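Local coordinates for protein mandelate racemase / muconate lactonizing enzyme (Burkholderia pseudomallei, PDB 2POD) that is of unknown function but belongs to the mandelate racemase/muconate lactonizing branch of the enolase superfamily, binds a sodium ion, and may act as a lyase, at residues L254-V268 with W278-G290. Residues are numbered along the deposited sequence; the frame is centred on the assembly and turned at random.
Sequences LSSLKRYAERSLAPV and WGFRDLLETNAAG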
loop_
_atom_site.group_PDB
_atom_site.type_symbol
_atom_site.label_atom_id
_atom_site.label_comp_id
_atom_site.label_asym_id
_atom_site.label_seq_id
_atom_site.Cartn_x
_atom_site.Cartn_y
_atom_site.Cartn_z
ATOM N N LEU B 254 -17.157 1.689 1.796
ATOM C CA LEU B 254 -16.796 0.678 2.775
ATOM C C LEU B 254 -15.383 0.907 3.309
ATOM O O LEU B 254 -15.043 0.452 4.401
ATOM C CB LEU B 254 -16.933 -0.715 2.147
ATOM C CG LEU B 254 -18.071 -1.647 2.585
ATOM C CD1 LEU B 254 -19.142 -0.957 3.403
ATOM C CD2 LEU B 254 -18.685 -2.358 1.404
ATOM N N SER B 255 -14.581 1.636 2.533
ATOM C CA SER B 255 -13.270 2.166 2.941
ATOM C C SER B 255 -13.182 2.771 4.347
ATOM O O SER B 255 -12.114 2.768 4.961
ATOM C CB SER B 255 -12.800 3.208 1.922
ATOM O OG SER B 255 -11.767 2.686 1.114
ATOM N N SER B 256 -14.303 3.287 4.844
ATOM C CA SER B 256 -14.356 3.928 6.157
ATOM C C SER B 256 -14.395 2.951 7.347
ATOM O O SER B 256 -14.320 3.376 8.506
ATOM C CB SER B 256 -15.552 4.883 6.226
ATOM O OG SER B 256 -15.220 6.170 5.734
ATOM N N LEU B 257 -14.512 1.656 7.062
ATOM C CA LEU B 257 -14.856 0.680 8.092
ATOM C C LEU B 257 -13.675 0.251 8.952
ATOM O O LEU B 257 -13.846 -0.036 10.137
ATOM C CB LEU B 257 -15.552 -0.536 7.481
ATOM C CG LEU B 257 -16.300 -1.485 8.416
ATOM C CD1 LEU B 257 -17.317 -0.749 9.286
ATOM C CD2 LEU B 257 -16.958 -2.574 7.605
ATOM N N LYS B 258 -12.480 0.227 8.360
ATOM C CA LYS B 258 -11.282 -0.245 9.053
ATOM C C LYS B 258 -10.891 0.657 10.215
ATOM O O LYS B 258 -10.351 0.190 11.214
ATOM C CB LYS B 258 -10.107 -0.415 8.086
ATOM C CG LYS B 258 -9.338 -1.728 8.286
ATOM C CD LYS B 258 -8.230 -1.632 9.325
ATOM C CE LYS B 258 -8.168 -2.887 10.200
ATOM N NZ LYS B 258 -7.379 -3.998 9.588
ATOM N N ARG B 259 -11.181 1.947 10.067
ATOM C CA ARG B 259 -11.068 2.907 11.148
ATOM C C ARG B 259 -11.946 2.580 12.349
ATOM O O ARG B 259 -11.483 2.672 13.485
ATOM C CB ARG B 259 -11.322 4.318 10.636
ATOM C CG ARG B 259 -10.185 4.824 9.752
ATOM C CD ARG B 259 -10.300 6.297 9.458
ATOM N NE ARG B 259 -10.166 7.105 10.666
ATOM C CZ ARG B 259 -10.395 8.410 10.728
ATOM N NH1 ARG B 259 -10.778 9.077 9.648
ATOM N NH2 ARG B 259 -10.260 9.046 11.883
ATOM N N TYR B 260 -13.193 2.169 12.105
ATOM C CA TYR B 260 -14.031 1.654 13.189
ATOM C C TYR B 260 -13.492 0.361 13.793
ATOM O O TYR B 260 -13.359 0.264 15.018
ATOM C CB TYR B 260 -15.512 1.517 12.799
ATOM C CG TYR B 260 -16.369 1.078 13.972
ATOM C CD1 TYR B 260 -16.533 -0.277 14.272
ATOM C CD2 TYR B 260 -16.976 2.014 14.809
ATOM C CE1 TYR B 260 -17.277 -0.689 15.356
ATOM C CE2 TYR B 260 -17.734 1.605 15.906
ATOM C CZ TYR B 260 -17.875 0.249 16.170
ATOM O OH TYR B 260 -18.617 -0.195 17.233
ATOM N N ALA B 261 -13.189 -0.621 12.936
ATOM C CA ALA B 261 -12.756 -1.952 13.377
ATOM C C ALA B 261 -11.530 -1.936 14.287
ATOM O O ALA B 261 -11.516 -2.612 15.321
ATOM C CB ALA B 261 -12.531 -2.858 12.196
ATOM N N GLU B 262 -10.528 -1.140 13.902
ATOM C CA GLU B 262 -9.304 -0.901 14.684
ATOM C C GLU B 262 -9.555 -0.526 16.145
ATOM O O GLU B 262 -8.799 -0.926 17.029
ATOM C CB GLU B 262 -8.508 0.243 14.055
ATOM C CG GLU B 262 -7.481 -0.156 13.016
ATOM C CD GLU B 262 -7.077 1.017 12.129
ATOM O OE1 GLU B 262 -6.486 0.769 11.056
ATOM O OE2 GLU B 262 -7.356 2.187 12.495
ATOM N N ARG B 263 -10.601 0.263 16.383
ATOM C CA ARG B 263 -10.857 0.840 17.693
ATOM C C ARG B 263 -11.912 0.088 18.509
ATOM O O ARG B 263 -12.223 0.471 19.640
ATOM C CB ARG B 263 -11.207 2.318 17.557
ATOM C CG ARG B 263 -10.047 3.236 17.891
ATOM C CD ARG B 263 -10.053 4.489 17.040
ATOM N NE ARG B 263 -8.741 5.131 17.036
ATOM C CZ ARG B 263 -8.392 6.158 17.808
ATOM N NH1 ARG B 263 -9.255 6.695 18.667
ATOM N NH2 ARG B 263 -7.170 6.653 17.716
ATOM N N SER B 264 -12.442 -0.994 17.946
ATOM C CA SER B 264 -13.545 -1.722 18.563
ATOM C C SER B 264 -13.049 -3.078 19.033
ATOM O O SER B 264 -12.526 -3.854 18.233
ATOM C CB SER B 264 -14.692 -1.882 17.557
ATOM O OG SER B 264 -15.726 -2.716 18.049
ATOM N N LEU B 265 -13.200 -3.345 20.330
ATOM C CA LEU B 265 -12.871 -4.646 20.909
ATOM C C LEU B 265 -13.759 -5.749 20.344
ATOM O O LEU B 265 -13.250 -6.773 19.881
ATOM C CB LEU B 265 -12.952 -4.617 22.439
ATOM C CG LEU B 265 -12.150 -5.608 23.306
ATOM C CD1 LEU B 265 -13.047 -6.427 24.222
ATOM C CD2 LEU B 265 -11.150 -6.509 22.553
ATOM N N ALA B 266 -15.072 -5.528 20.354
ATOM C CA ALA B 266 -15.992 -6.410 19.645
ATOM C C ALA B 266 -15.774 -6.375 18.134
ATOM O O ALA B 266 -15.535 -5.309 17.566
ATOM C CB ALA B 266 -17.423 -6.080 19.978
ATOM N N PRO B 267 -15.858 -7.547 17.478
ATOM C CA PRO B 267 -15.762 -7.583 16.021
ATOM C C PRO B 267 -16.962 -6.931 15.352
ATOM O O PRO B 267 -18.073 -6.960 15.902
ATOM C CB PRO B 267 -15.730 -9.081 15.706
ATOM C CG PRO B 267 -16.385 -9.738 16.890
ATOM C CD PRO B 267 -16.041 -8.889 18.069
ATOM N N VAL B 268 -16.738 -6.340 14.178
ATOM C CA VAL B 268 -17.846 -5.793 13.410
ATOM C C VAL B 268 -18.663 -6.844 12.664
ATOM O O VAL B 268 -18.123 -7.782 12.065
ATOM C CB VAL B 268 -17.534 -4.471 12.625
ATOM C CG1 VAL B 268 -16.160 -3.904 12.970
ATOM C CG2 VAL B 268 -17.725 -4.612 11.130
ATOM N N TRP B 278 -20.427 -9.197 -5.033
ATOM C CA TRP B 278 -19.760 -7.927 -5.289
ATOM C C TRP B 278 -19.778 -6.941 -4.120
ATOM O O TRP B 278 -18.750 -6.318 -3.812
ATOM C CB TRP B 278 -20.333 -7.304 -6.554
ATOM C CG TRP B 278 -19.978 -8.118 -7.777
ATOM C CD1 TRP B 278 -18.857 -7.998 -8.540
ATOM C CD2 TRP B 278 -20.724 -9.211 -8.330
ATOM N NE1 TRP B 278 -18.869 -8.922 -9.561
ATOM C CE2 TRP B 278 -20.001 -9.686 -9.452
ATOM C CE3 TRP B 278 -21.942 -9.822 -8.003
ATOM C CZ2 TRP B 278 -20.456 -10.749 -10.247
ATOM C CZ3 TRP B 278 -22.394 -10.886 -8.790
ATOM C CH2 TRP B 278 -21.649 -11.336 -9.901
ATOM N N GLY B 279 -20.928 -6.816 -3.459
ATOM C CA GLY B 279 -21.022 -6.063 -2.210
ATOM C C GLY B 279 -20.178 -6.677 -1.106
ATOM O O GLY B 279 -19.602 -5.967 -0.293
ATOM N N PHE B 280 -20.090 -8.004 -1.097
ATOM C CA PHE B 280 -19.332 -8.704 -0.075
ATOM C C PHE B 280 -17.849 -8.875 -0.345
ATOM O O PHE B 280 -17.068 -8.886 0.604
ATOM C CB PHE B 280 -20.023 -9.998 0.355
ATOM C CG PHE B 280 -21.229 -9.756 1.209
ATOM C CD1 PHE B 280 -21.102 -9.617 2.583
ATOM C CD2 PHE B 280 -22.491 -9.621 0.637
ATOM C CE1 PHE B 280 -22.208 -9.367 3.375
ATOM C CE2 PHE B 280 -23.609 -9.375 1.424
ATOM C CZ PHE B 280 -23.465 -9.243 2.795
ATOM N N ARG B 281 -17.454 -8.959 -1.619
ATOM C CA ARG B 281 -16.050 -8.724 -2.006
ATOM C C ARG B 281 -15.523 -7.394 -1.460
ATOM O O ARG B 281 -14.430 -7.355 -0.886
ATOM C CB ARG B 281 -15.826 -8.837 -3.528
ATOM C CG ARG B 281 -14.894 -7.764 -4.108
ATOM C CD ARG B 281 -13.845 -8.284 -5.064
ATOM N NE ARG B 281 -14.169 -8.025 -6.460
ATOM C CZ ARG B 281 -13.398 -7.360 -7.320
ATOM N NH1 ARG B 281 -12.233 -6.852 -6.953
ATOM N NH2 ARG B 281 -13.809 -7.204 -8.568
ATOM N N ASP B 282 -16.327 -6.337 -1.608
ATOM C CA ASP B 282 -15.962 -4.986 -1.195
ATOM C C ASP B 282 -15.757 -4.916 0.309
ATOM O O ASP B 282 -14.805 -4.291 0.766
ATOM C CB ASP B 282 -17.021 -3.966 -1.636
ATOM C CG ASP B 282 -16.968 -3.662 -3.138
ATOM O OD1 ASP B 282 -16.088 -4.219 -3.829
ATOM O OD2 ASP B 282 -17.814 -2.870 -3.632
ATOM N N LEU B 283 -16.647 -5.574 1.054
ATOM C CA LEU B 283 -16.538 -5.706 2.506
ATOM C C LEU B 283 -15.327 -6.534 2.944
ATOM O O LEU B 283 -14.630 -6.168 3.894
ATOM C CB LEU B 283 -17.841 -6.280 3.099
ATOM C CG LEU B 283 -17.866 -6.646 4.590
ATOM C CD1 LEU B 283 -17.747 -5.389 5.435
ATOM C CD2 LEU B 283 -19.114 -7.444 4.973
ATOM N N LEU B 284 -15.075 -7.640 2.247
ATOM C CA LEU B 284 -13.989 -8.542 2.621
ATOM C C LEU B 284 -12.611 -7.931 2.368
ATOM O O LEU B 284 -11.668 -8.183 3.123
ATOM C CB LEU B 284 -14.147 -9.913 1.953
ATOM C CG LEU B 284 -15.252 -10.810 2.534
ATOM C CD1 LEU B 284 -15.472 -12.042 1.683
ATOM C CD2 LEU B 284 -14.974 -11.208 3.966
ATOM N N GLU B 285 -12.529 -7.091 1.336
ATOM C CA GLU B 285 -11.347 -6.300 1.029
ATOM C C GLU B 285 -10.921 -5.267 2.083
ATOM O O GLU B 285 -9.738 -4.919 2.149
ATOM C CB GLU B 285 -11.491 -5.633 -0.344
ATOM C CG GLU B 285 -11.183 -6.580 -1.510
ATOM C CD GLU B 285 -11.553 -6.022 -2.875
ATOM O OE1 GLU B 285 -12.088 -4.892 -2.958
ATOM O OE2 GLU B 285 -11.301 -6.729 -3.874
ATOM N N THR B 286 -11.861 -4.779 2.896
ATOM C CA THR B 286 -11.540 -3.814 3.965
ATOM C C THR B 286 -10.661 -4.386 5.089
ATOM O O THR B 286 -9.951 -3.633 5.759
ATOM C CB THR B 286 -12.798 -3.178 4.599
ATOM O OG1 THR B 286 -13.521 -4.160 5.364
ATOM C CG2 THR B 286 -13.697 -2.579 3.530
ATOM N N ASN B 287 -10.705 -5.711 5.257
ATOM C CA ASN B 287 -10.174 -6.424 6.427
ATOM C C ASN B 287 -10.698 -5.929 7.778
ATOM O O ASN B 287 -9.973 -5.887 8.768
ATOM C CB ASN B 287 -8.639 -6.511 6.398
ATOM C CG ASN B 287 -8.117 -7.243 5.168
ATOM O OD1 ASN B 287 -8.336 -8.446 5.004
ATOM N ND2 ASN B 287 -7.427 -6.514 4.293
ATOM N N ALA B 288 -11.980 -5.585 7.807
ATOM C CA ALA B 288 -12.578 -4.894 8.937
ATOM C C ALA B 288 -13.723 -5.682 9.566
ATOM O O ALA B 288 -14.015 -5.513 10.749
ATOM C CB ALA B 288 -13.048 -3.504 8.516
ATOM N N ALA B 289 -14.368 -6.544 8.789
ATOM C CA ALA B 289 -15.482 -7.332 9.308
ATOM C C ALA B 289 -14.983 -8.550 10.066
ATOM O O ALA B 289 -13.989 -9.176 9.679
ATOM C CB ALA B 289 -16.409 -7.744 8.199
ATOM N N GLY B 290 -15.679 -8.876 11.152
ATOM C CA GLY B 290 -15.468 -10.125 11.869
ATOM C C GLY B 290 -16.559 -11.143 11.589
ATOM O O GLY B 290 -16.293 -12.336 11.498
HETATM O O HOH W 1 -13.919 -6.567 13.374
#
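V268 sets its CG1 3.5 Å from A288 O and turns the same methyl to the edge of the Y260 ring, in the ring plane; the ring itself packs on helix 227-237. R281 NH1 makes a salt bridge to E285 OE2, which offers its syn lone pair and lies 8° out of the guanidinium plane, while NH2 hydrogen-bonds S256 OG of a second subunit. The methyl of A288 sits in a notch of helix 257-263, 3.7 Å from K258 CA and close to L257 and A261. The bent K258 chain lays CG beside T286 O, and its NZ makes a weak hydrogen bond to N287 O. L257, with CG anti to its backbone N (chi1 -165°), brings CD2 to 3.6 Å from L283 CD1. L254 CD2 reaches 3.8 Å from D282 CB. T286 OG1 bonds back to L283 O, and CG2 lies 3.4 Å from L254 O. G290 N donates to V268 O (2.8 Å, 153° at hydrogen). Helix 257-263 and the turn before it thus pack on the C-terminal end of helix 276-285 and the loop leading into strand 289-294; a beta-alpha-beta crossover through helix 276-285 links that strand to parallel strand 268-270, as in the TIM-barrel domain of the enolase superfamily.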